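Local coordinates for fat acid-binding protein (Eubacterium ventriosum, PDB 3NYI) that probably binds long-chain fatty acids as a member of the DegV family, and is found with a stearic acid molecule bound, at residues 159-164 with 288-293. Numbering follows the deposited sequence.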
loop_
_atom_site.group_PDB
_atom_site.type_symbol
_atom_site.label_atom_id
_atom_site.label_comp_id
_atom_site.label_asym_id
_atom_site.label_seq_id
_atom_site.Cartn_x
_atom_site.Cartn_y
_atom_site.Cartn_z
HETATM N N MSE A 159 0.633 -9.904 -8.798
HETATM C CA MSE A 159 0.229 -8.508 -8.915
HETATM C C MSE A 159 -1.139 -8.341 -9.578
HETATM O O MSE A 159 -1.956 -7.522 -9.145
HETATM C CB MSE A 159 1.289 -7.712 -9.673
HETATM C CG MSE A 159 2.612 -7.620 -8.931
HETATM SE SE MSE A 159 3.830 -6.396 -9.887
HETATM C CE MSE A 159 3.983 -7.348 -11.585
ATOM N N ALA A 160 -1.386 -9.121 -10.627
ATOM C CA ALA A 160 -2.676 -9.070 -11.324
ATOM C C ALA A 160 -3.856 -9.485 -10.425
ATOM O O ALA A 160 -4.990 -9.027 -10.616
ATOM C CB ALA A 160 -2.634 -9.935 -12.579
ATOM N N SER A 161 -3.586 -10.341 -9.441
ATOM C CA SER A 161 -4.641 -10.891 -8.593
ATOM C C SER A 161 -4.970 -9.963 -7.437
ATOM O O SER A 161 -6.039 -10.080 -6.835
ATOM C CB SER A 161 -4.237 -12.259 -8.027
ATOM O OG SER A 161 -3.346 -12.099 -6.921
ATOM N N ALA A 162 -4.057 -9.039 -7.113
ATOM C CA ALA A 162 -4.256 -8.182 -5.958
ATOM C C ALA A 162 -5.430 -7.227 -6.134
ATOM O O ALA A 162 -5.638 -6.675 -7.221
ATOM C CB ALA A 162 -2.936 -7.361 -5.641
ATOM N N ARG A 163 -6.188 -7.005 -5.060
ATOM C CA ARG A 163 -7.261 -6.002 -5.076
ATOM C C ARG A 163 -7.324 -5.275 -3.744
ATOM O O ARG A 163 -7.138 -5.891 -2.696
ATOM C CB ARG A 163 -8.638 -6.648 -5.266
ATOM C CG ARG A 163 -8.892 -7.349 -6.596
ATOM C CD ARG A 163 -8.925 -6.336 -7.743
ATOM N NE ARG A 163 -9.324 -6.992 -8.987
ATOM C CZ ARG A 163 -8.496 -7.646 -9.783
ATOM N NH1 ARG A 163 -7.203 -7.725 -9.477
ATOM N NH2 ARG A 163 -8.960 -8.221 -10.888
ATOM N N ILE A 164 -7.646 -3.984 -3.774
ATOM C CA ILE A 164 -8.106 -3.323 -2.563
ATOM C C ILE A 164 -9.550 -2.933 -2.772
ATOM O O ILE A 164 -9.903 -2.392 -3.820
ATOM C CB ILE A 164 -7.327 -2.009 -2.223
ATOM C CG1 ILE A 164 -5.820 -2.226 -2.250
ATOM C CG2 ILE A 164 -7.771 -1.504 -0.842
ATOM C CD1 ILE A 164 -4.997 -0.938 -1.935
ATOM N N GLY A 288 -7.685 -5.769 1.572
ATOM C CA GLY A 288 -6.894 -6.151 0.420
ATOM C C GLY A 288 -6.823 -7.662 0.323
ATOM O O GLY A 288 -6.912 -8.376 1.334
ATOM N N VAL A 289 -6.688 -8.163 -0.896
ATOM C CA VAL A 289 -6.570 -9.601 -1.090
ATOM C C VAL A 289 -5.487 -9.850 -2.116
ATOM O O VAL A 289 -5.188 -8.982 -2.941
ATOM C CB VAL A 289 -7.900 -10.246 -1.575
ATOM C CG1 VAL A 289 -9.045 -9.796 -0.688
ATOM C CG2 VAL A 289 -8.167 -9.892 -3.052
ATOM N N ILE A 290 -4.896 -11.030 -2.064
ATOM C CA ILE A 290 -3.928 -11.427 -3.076
ATOM C C ILE A 290 -3.905 -12.937 -3.144
ATOM O O ILE A 290 -4.220 -13.607 -2.155
ATOM C CB ILE A 290 -2.502 -10.884 -2.753
ATOM C CG1 ILE A 290 -1.606 -10.903 -4.000
ATOM C CG2 ILE A 290 -1.875 -11.695 -1.628
ATOM C CD1 ILE A 290 -0.267 -10.091 -3.842
ATOM N N ARG A 291 -3.530 -13.480 -4.301
ATOM C CA ARG A 291 -3.476 -14.932 -4.466
ATOM C C ARG A 291 -2.331 -15.492 -3.638
ATOM O O ARG A 291 -1.290 -14.857 -3.513
ATOM C CB ARG A 291 -3.247 -15.325 -5.933
ATOM C CG ARG A 291 -4.492 -15.383 -6.791
ATOM C CD ARG A 291 -5.352 -16.566 -6.412
ATOM N NE ARG A 291 -4.722 -17.832 -6.765
ATOM C CZ ARG A 291 -4.945 -18.486 -7.902
ATOM N NH1 ARG A 291 -5.770 -17.988 -8.816
ATOM N NH2 ARG A 291 -4.329 -19.634 -8.127
ATOM N N LYS A 292 -2.522 -16.682 -3.072
ATOM C CA LYS A 292 -1.404 -17.389 -2.442
ATOM C C LYS A 292 -0.499 -17.933 -3.537
ATOM O O LYS A 292 -0.960 -18.659 -4.419
ATOM C CB LYS A 292 -1.894 -18.550 -1.575
ATOM C CG LYS A 292 -2.939 -18.192 -0.550
ATOM C CD LYS A 292 -3.700 -19.478 -0.178
ATOM C CE LYS A 292 -4.531 -19.317 1.073
ATOM N NZ LYS A 292 -5.119 -20.630 1.472
ATOM N N TYR A 293 0.787 -17.591 -3.491
ATOM C CA TYR A 293 1.697 -18.029 -4.555
ATOM C C TYR A 293 1.643 -19.545 -4.811
ATOM O O TYR A 293 1.811 -19.978 -5.945
ATOM C CB TYR A 293 3.142 -17.586 -4.293
ATOM C CG TYR A 293 3.918 -18.532 -3.407
ATOM C CD1 TYR A 293 4.614 -19.608 -3.951
ATOM C CD2 TYR A 293 3.954 -18.352 -2.028
ATOM C CE1 TYR A 293 5.321 -20.486 -3.141
ATOM C CE2 TYR A 293 4.662 -19.220 -1.216
ATOM C CZ TYR A 293 5.339 -20.286 -1.777
ATOM O OH TYR A 293 6.046 -21.145 -0.968
#
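Arg163 and Val289 form an antiparallel hydrogen-bonded pair: Val289 N gives its hydrogen to Arg163 O at 2.9 Å, and Arg163 N returns one to Val289 O at 3.1 Å. The same two carbonyls also receive CA-H...O contacts, from Gly288 CA and Ala162 CA respectively. Next, Ile164 and Gly288 make a non-hydrogen-bonded pair. Where helix 148-161 ends, a side chain takes over from the backbone pairing: Ser161 OG, held between the backbone N and carbonyl carbon (chi1 79°), accepts a hydrogen bond from Arg291 N at 3.0 Å and is hydrogen-bonded to Leu158 O. Ser161 CB packs against Arg291 CG, 3.4 Å away, while Arg291 NE hydrogen-bonds to Thr295 OG1. Ala162 CB meets Ile290 CG1 at 4.1 Å, and on the other face Arg163 CB touches Val289 CG2. Beyond CB, Arg163 bends back, and NH1 hydrogen-bonds to Ala160 O (2.8 Å) and Ala162 O (2.9 Å), both in the guanidinium plane, though it sits above the carbonyl plane of Ala162. An alanine at Arg163 would probably leave these carbonyls, where helix turns into strand, without their shared donor. Strands 163-167 and 285-291, far apart in sequence, meet mid-sheet, bordered on their other sides by 194-200 and 236-242 respectively. Tyr227 of helix 213-231 packs on Arg163 and Val289; Thr130 of helix 128-143 touches Ala162 and Ile164, which also contacts the bound stearic acid.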